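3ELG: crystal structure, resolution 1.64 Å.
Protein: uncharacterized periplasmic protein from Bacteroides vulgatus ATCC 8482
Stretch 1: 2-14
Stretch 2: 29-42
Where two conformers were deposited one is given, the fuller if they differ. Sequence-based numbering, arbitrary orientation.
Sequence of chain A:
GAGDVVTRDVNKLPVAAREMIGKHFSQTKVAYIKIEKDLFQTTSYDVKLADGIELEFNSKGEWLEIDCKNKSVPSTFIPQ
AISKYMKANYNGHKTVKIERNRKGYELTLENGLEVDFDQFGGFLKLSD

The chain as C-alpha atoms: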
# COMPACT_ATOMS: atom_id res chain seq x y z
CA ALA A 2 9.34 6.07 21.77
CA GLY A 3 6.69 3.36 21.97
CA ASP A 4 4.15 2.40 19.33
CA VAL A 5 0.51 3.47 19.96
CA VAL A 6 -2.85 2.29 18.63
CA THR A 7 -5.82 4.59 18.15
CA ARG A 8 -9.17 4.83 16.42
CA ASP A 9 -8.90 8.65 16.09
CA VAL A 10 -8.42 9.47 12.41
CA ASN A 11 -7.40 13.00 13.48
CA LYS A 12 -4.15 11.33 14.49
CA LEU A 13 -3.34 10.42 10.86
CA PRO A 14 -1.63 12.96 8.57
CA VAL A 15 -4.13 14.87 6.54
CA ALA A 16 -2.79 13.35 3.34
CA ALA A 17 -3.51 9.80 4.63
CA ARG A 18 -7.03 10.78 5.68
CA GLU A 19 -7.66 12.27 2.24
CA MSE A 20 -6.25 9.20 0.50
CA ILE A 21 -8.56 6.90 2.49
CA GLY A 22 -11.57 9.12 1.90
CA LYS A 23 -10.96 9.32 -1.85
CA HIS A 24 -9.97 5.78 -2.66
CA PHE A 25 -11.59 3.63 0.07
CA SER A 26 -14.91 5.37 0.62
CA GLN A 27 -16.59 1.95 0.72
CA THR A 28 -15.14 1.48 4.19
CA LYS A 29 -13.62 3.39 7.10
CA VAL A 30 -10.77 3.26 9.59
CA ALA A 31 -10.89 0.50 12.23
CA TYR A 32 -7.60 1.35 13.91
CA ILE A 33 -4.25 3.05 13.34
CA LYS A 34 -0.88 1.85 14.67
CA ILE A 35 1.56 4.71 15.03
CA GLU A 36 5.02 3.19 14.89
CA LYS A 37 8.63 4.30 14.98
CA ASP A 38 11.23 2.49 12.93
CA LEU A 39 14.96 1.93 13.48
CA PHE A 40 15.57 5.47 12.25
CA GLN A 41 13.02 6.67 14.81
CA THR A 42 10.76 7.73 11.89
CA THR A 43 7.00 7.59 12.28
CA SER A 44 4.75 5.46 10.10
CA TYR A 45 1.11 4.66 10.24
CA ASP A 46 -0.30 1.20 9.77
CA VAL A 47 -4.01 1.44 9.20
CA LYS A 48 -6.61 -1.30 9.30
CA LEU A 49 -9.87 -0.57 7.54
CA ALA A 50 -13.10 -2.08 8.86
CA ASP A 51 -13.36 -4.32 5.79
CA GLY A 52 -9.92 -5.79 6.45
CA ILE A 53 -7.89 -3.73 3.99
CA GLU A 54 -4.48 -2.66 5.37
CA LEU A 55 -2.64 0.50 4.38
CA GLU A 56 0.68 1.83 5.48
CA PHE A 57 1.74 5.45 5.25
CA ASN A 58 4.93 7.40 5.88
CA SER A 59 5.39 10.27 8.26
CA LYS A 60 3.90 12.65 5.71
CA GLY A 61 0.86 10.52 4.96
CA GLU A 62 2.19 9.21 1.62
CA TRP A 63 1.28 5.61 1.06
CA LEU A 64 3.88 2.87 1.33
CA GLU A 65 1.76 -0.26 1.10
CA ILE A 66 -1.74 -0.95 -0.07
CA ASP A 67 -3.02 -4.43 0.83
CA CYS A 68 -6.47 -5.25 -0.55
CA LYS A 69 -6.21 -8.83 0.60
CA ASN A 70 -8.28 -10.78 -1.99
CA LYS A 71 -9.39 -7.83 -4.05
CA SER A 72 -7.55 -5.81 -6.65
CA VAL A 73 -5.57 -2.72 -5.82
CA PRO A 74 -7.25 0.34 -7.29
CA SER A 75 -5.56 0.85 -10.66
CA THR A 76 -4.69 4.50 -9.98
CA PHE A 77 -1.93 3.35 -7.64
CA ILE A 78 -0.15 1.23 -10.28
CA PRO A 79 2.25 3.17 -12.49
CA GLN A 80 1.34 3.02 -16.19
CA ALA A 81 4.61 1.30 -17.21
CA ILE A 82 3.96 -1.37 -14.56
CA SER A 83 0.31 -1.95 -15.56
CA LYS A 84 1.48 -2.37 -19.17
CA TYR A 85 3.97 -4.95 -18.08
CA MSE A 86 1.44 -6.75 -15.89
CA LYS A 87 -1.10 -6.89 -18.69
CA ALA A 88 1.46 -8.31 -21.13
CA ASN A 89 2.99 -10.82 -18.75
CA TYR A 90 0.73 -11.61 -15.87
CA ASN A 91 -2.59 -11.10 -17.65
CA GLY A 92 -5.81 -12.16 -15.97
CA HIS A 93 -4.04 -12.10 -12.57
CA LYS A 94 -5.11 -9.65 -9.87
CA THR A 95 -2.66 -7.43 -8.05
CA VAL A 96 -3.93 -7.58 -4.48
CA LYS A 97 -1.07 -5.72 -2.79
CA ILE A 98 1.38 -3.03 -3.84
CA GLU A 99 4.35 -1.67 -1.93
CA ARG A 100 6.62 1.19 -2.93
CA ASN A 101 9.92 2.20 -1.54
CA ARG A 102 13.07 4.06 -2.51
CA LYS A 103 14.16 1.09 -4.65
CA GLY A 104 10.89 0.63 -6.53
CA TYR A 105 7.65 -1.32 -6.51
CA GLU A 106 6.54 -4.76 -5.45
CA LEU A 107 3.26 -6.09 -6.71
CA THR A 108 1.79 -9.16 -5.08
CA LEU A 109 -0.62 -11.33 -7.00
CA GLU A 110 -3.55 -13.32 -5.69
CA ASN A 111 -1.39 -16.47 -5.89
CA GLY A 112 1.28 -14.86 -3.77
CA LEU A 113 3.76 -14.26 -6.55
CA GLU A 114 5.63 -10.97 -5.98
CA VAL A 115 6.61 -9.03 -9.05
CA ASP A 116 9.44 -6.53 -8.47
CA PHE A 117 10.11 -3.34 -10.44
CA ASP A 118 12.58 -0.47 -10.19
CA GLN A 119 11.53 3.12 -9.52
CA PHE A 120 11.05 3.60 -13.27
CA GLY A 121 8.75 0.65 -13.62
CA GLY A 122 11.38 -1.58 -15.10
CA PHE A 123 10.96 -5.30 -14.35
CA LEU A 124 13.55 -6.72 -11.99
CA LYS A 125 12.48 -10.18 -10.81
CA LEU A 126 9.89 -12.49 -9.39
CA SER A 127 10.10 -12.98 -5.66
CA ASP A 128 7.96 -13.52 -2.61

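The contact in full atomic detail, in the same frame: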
# COMPACT_ATOMS: atom_id res chain seq x y z
N ALA A 2 8.59 6.77 22.85
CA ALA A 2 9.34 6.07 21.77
C ALA A 2 8.56 4.84 21.34
O ALA A 2 8.89 4.17 20.36
CB ALA A 2 10.75 5.68 22.28
N GLY A 3 7.51 4.57 22.11
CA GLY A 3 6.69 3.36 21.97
C GLY A 3 5.60 3.48 20.91
O GLY A 3 5.22 4.58 20.49
N ASP A 4 5.15 2.36 20.39
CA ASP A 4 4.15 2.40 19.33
C ASP A 4 2.76 2.44 20.02
O ASP A 4 2.55 1.80 21.03
CB ASP A 4 4.34 1.20 18.37
CG ASP A 4 5.77 1.12 17.74
OD1 ASP A 4 6.58 2.10 17.76
OD2 ASP A 4 6.10 0.04 17.20
N VAL A 5 1.83 3.21 19.44
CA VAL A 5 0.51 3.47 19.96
C VAL A 5 -0.54 3.04 18.94
O VAL A 5 -0.24 2.96 17.76
CB VAL A 5 0.28 4.93 20.31
CG1 VAL A 5 1.38 5.46 21.29
CG2 VAL A 5 0.19 5.72 19.12
N VAL A 6 -1.68 2.62 19.46
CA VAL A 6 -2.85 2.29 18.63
C VAL A 6 -3.99 3.22 19.02
O VAL A 6 -4.24 3.50 20.21
CB VAL A 6 -3.25 0.78 18.76
CG1 VAL A 6 -4.30 0.40 17.74
CG2 VAL A 6 -2.02 -0.07 18.59
N THR A 7 -4.72 3.67 18.00
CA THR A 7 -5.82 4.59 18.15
C THR A 7 -6.87 4.44 17.09
O THR A 7 -6.60 3.88 16.00
CB THR A 7 -5.30 6.07 18.16
OG1 THR A 7 -6.37 6.98 18.43
CG2 THR A 7 -4.72 6.42 16.82
N ARG A 8 -8.08 4.84 17.41
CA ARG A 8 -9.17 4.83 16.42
C ARG A 8 -9.40 6.24 15.86
O ARG A 8 -10.25 6.41 14.99
CB ARG A 8 -10.53 4.36 17.00
CG ARG A 8 -10.57 2.95 17.54
CD ARG A 8 -11.99 2.56 17.90
NE ARG A 8 -12.64 3.39 18.90
CZ ARG A 8 -13.90 3.22 19.30
NH1 ARG A 8 -14.62 2.29 18.73
NH2 ARG A 8 -14.42 3.97 20.23
N ASP A 9 -8.66 7.20 16.38
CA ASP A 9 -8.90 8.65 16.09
C ASP A 9 -8.22 9.04 14.80
O ASP A 9 -7.00 9.16 14.78
CB ASP A 9 -8.36 9.51 17.22
CG ASP A 9 -8.73 10.97 17.06
OD1 ASP A 9 -9.47 11.28 16.12
OD2 ASP A 9 -8.29 11.78 17.90
N VAL A 10 -9.00 9.18 13.74
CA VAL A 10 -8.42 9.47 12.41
C VAL A 10 -7.74 10.85 12.37
O VAL A 10 -6.95 11.13 11.47
CB VAL A 10 -9.43 9.38 11.27
CG1 VAL A 10 -10.07 7.99 11.21
CG2 VAL A 10 -10.51 10.46 11.41
N ASN A 11 -8.04 11.67 13.35
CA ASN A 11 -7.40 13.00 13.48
C ASN A 11 -5.92 12.87 13.80
O ASN A 11 -5.17 13.84 13.78
CB ASN A 11 -8.08 13.86 14.56
CG ASN A 11 -9.45 14.34 14.16
OD1 ASN A 11 -10.43 14.00 14.81
ND2 ASN A 11 -9.53 15.15 13.12
N LYS A 12 -5.53 11.65 14.15
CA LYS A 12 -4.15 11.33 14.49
C LYS A 12 -3.34 10.94 13.25
O LYS A 12 -2.12 10.87 13.30
CB LYS A 12 -4.07 10.21 15.54
CG LYS A 12 -4.71 10.58 16.87
CD LYS A 12 -3.98 11.77 17.44
N LEU A 13 -4.03 10.73 12.14
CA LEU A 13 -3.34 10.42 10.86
C LEU A 13 -2.99 11.74 10.17
O LEU A 13 -3.77 12.70 10.24
CB LEU A 13 -4.23 9.68 9.87
CG LEU A 13 -4.47 8.19 9.99
CD1 LEU A 13 -5.67 7.77 9.08
CD2 LEU A 13 -3.15 7.45 9.62
N PRO A 14 -1.89 11.78 9.42
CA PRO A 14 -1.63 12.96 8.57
C PRO A 14 -2.78 13.21 7.66
O PRO A 14 -3.46 12.28 7.23
CB PRO A 14 -0.38 12.58 7.76
CG PRO A 14 0.29 11.46 8.67
CD PRO A 14 -0.84 10.74 9.27
N LYS A 29 -14.11 2.35 6.23
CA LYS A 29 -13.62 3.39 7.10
C LYS A 29 -12.56 2.80 8.01
O LYS A 29 -12.44 1.58 8.12
CB LYS A 29 -14.71 3.88 8.02
CG LYS A 29 -15.19 2.82 8.96
CD LYS A 29 -16.34 3.33 9.81
N VAL A 30 -11.88 3.69 8.71
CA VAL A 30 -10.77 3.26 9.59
C VAL A 30 -11.28 2.51 10.80
O VAL A 30 -12.21 2.97 11.49
CB VAL A 30 -9.92 4.47 10.07
CG1 VAL A 30 -8.98 4.03 11.11
CG2 VAL A 30 -9.18 5.12 8.87
N ALA A 31 -10.67 1.35 11.05
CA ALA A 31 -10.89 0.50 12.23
C ALA A 31 -9.93 0.94 13.33
O ALA A 31 -10.32 1.29 14.41
CB ALA A 31 -10.68 -1.01 11.92
N TYR A 32 -8.65 0.86 13.01
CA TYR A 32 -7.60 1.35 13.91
C TYR A 32 -6.36 1.78 13.14
O TYR A 32 -6.17 1.42 11.98
CB TYR A 32 -7.23 0.31 15.01
CG TYR A 32 -6.72 -1.00 14.51
CD1 TYR A 32 -5.42 -1.14 14.09
CD2 TYR A 32 -7.56 -2.12 14.42
CE1 TYR A 32 -4.93 -2.33 13.59
CE2 TYR A 32 -7.08 -3.33 13.94
CZ TYR A 32 -5.77 -3.44 13.55
OH TYR A 32 -5.33 -4.65 13.03
N ILE A 33 -5.51 2.52 13.86
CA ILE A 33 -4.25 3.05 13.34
C ILE A 33 -3.14 2.71 14.34
O ILE A 33 -3.29 3.05 15.50
CB ILE A 33 -4.29 4.62 13.19
CG1 ILE A 33 -5.47 5.04 12.27
CG2 ILE A 33 -2.93 5.16 12.75
CD1 ILE A 33 -6.18 6.33 12.78
N LYS A 34 -2.09 2.05 13.89
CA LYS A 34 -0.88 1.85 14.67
C LYS A 34 0.14 2.89 14.27
O LYS A 34 0.49 3.00 13.09
CB LYS A 34 -0.29 0.45 14.45
CG LYS A 34 -1.28 -0.68 14.48
CD LYS A 34 -0.63 -2.03 14.20
CE LYS A 34 -0.91 -2.58 12.80
N ILE A 35 0.56 3.68 15.25
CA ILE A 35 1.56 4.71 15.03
C ILE A 35 2.86 4.16 15.58
O ILE A 35 2.99 3.95 16.78
CB ILE A 35 1.18 6.00 15.75
CG1 ILE A 35 -0.20 6.47 15.33
CG2 ILE A 35 2.22 7.11 15.45
CD1 ILE A 35 -0.70 7.66 16.14
N GLU A 36 3.80 3.95 14.66
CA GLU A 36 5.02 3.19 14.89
C GLU A 36 6.26 4.02 14.59
O GLU A 36 6.23 4.90 13.76
CB GLU A 36 5.02 1.93 14.02
CG GLU A 36 3.90 0.94 14.38
CD GLU A 36 3.77 -0.23 13.42
OE1 GLU A 36 4.33 -0.18 12.30
OE2 GLU A 36 3.07 -1.21 13.77
N LYS A 37 7.34 3.72 15.30
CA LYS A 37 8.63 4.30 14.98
C LYS A 37 9.50 3.18 14.51
O LYS A 37 9.45 2.07 15.02
CB LYS A 37 9.22 5.02 16.19
CG LYS A 37 8.54 6.38 16.38
CD LYS A 37 9.41 7.38 17.11
CE LYS A 37 8.56 8.44 17.80
N ASP A 38 10.29 3.48 13.49
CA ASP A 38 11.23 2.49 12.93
C ASP A 38 12.61 2.65 13.52
O ASP A 38 12.80 3.40 14.50
CB ASP A 38 11.21 2.51 11.40
CG ASP A 38 11.72 3.83 10.80
OD1 ASP A 38 12.49 4.53 11.47
OD2 ASP A 38 11.37 4.10 9.62
N LEU A 39 13.59 1.96 12.92
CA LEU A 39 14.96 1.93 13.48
C LEU A 39 15.66 3.27 13.30
O LEU A 39 16.71 3.56 13.93
CB LEU A 39 15.78 0.74 12.92
CG LEU A 39 16.03 0.45 11.44
CD1 LEU A 39 17.19 1.30 10.96
CD2 LEU A 39 16.35 -1.03 11.24
N PHE A 40 15.05 4.12 12.48
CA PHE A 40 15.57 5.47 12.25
C PHE A 40 14.80 6.47 13.12
O PHE A 40 15.01 7.67 13.05
CB PHE A 40 15.43 5.86 10.78
CG PHE A 40 16.12 4.91 9.78
CD1 PHE A 40 17.50 4.91 9.62
CD2 PHE A 40 15.34 4.09 8.99
CE1 PHE A 40 18.09 4.05 8.67
CE2 PHE A 40 15.91 3.23 8.05
CZ PHE A 40 17.28 3.21 7.88
N GLN A 41 13.92 5.92 13.95
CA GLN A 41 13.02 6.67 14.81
C GLN A 41 12.05 7.54 13.99
O GLN A 41 11.65 8.63 14.37
CB GLN A 41 13.77 7.49 15.85
CG GLN A 41 14.19 6.63 17.06
CD GLN A 41 12.99 6.20 17.94
OE1 GLN A 41 12.36 7.04 18.62
NE2 GLN A 41 12.68 4.91 17.95
N THR A 42 11.72 7.04 12.82
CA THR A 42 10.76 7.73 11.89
C THR A 42 9.40 7.15 12.10
O THR A 42 9.27 5.94 12.26
CB THR A 42 11.23 7.53 10.44
OG1 THR A 42 12.49 8.23 10.27
CG2 THR A 42 10.25 8.04 9.43
O HOH W 1 4.30 5.86 18.22
O HOH W 2 -12.28 5.03 13.33

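What joins the two backbones? Strand 5-7 lies antiparallel to strand 30-37, and four hydrogen bonds pair V5 with I35 and T7 with I33. V5 N gives to I35 O at 3.0 Å and I35 N to V5 O at 2.7 Å; T7 N gives to I33 O at 2.9 Å and I33 N to T7 O at 2.8 Å. Between these rungs V6 sits opposite K34 without such bonds, though V6 CA approaches I33 O to 3.3 Å in a CA-H...O contact.

Why does I33 cover the most surface? It is on the same sheet face as V5, T7 and I35, and stretch 1 curls over that face after the strand ends. The buried side chain reaches into this curl: its CD1 lies 3.6 Å from D9 O, 3.9 Å from V10 CA and 3.8 Å from L13 CG. A long, branched apolar chain suits a pocket lined by backbone and leucine. V30 extends the cluster, its CB 3.7 Å from V10 CG1.

How does I35, the next largest, fill its place? Its CB packs 3.5 Å from V5 CG2, so two beta-branched residues, well suited to strands, meet side by side. Its CD1 extends to K12 CB and to T7 CG2, each at 4.3 Å. T7 turns its methyl to this apolar side, while its OG1 accepts from D9 N at 3.1 Å, steadying the bend that follows the strand.

What secures the ends of the pairing? D4 takes over where the backbone ladder stops: its OD1 accepts from K37 N at 3.0 Å, a carboxylate serving a strand amide. Nearby, one water donates to both G3 O (2.8 Å from the water O) and I35 O (2.7 Å). At the other end a second water likewise links R8 O, 3.0 Å from its O, with V30 O at 2.8 Å.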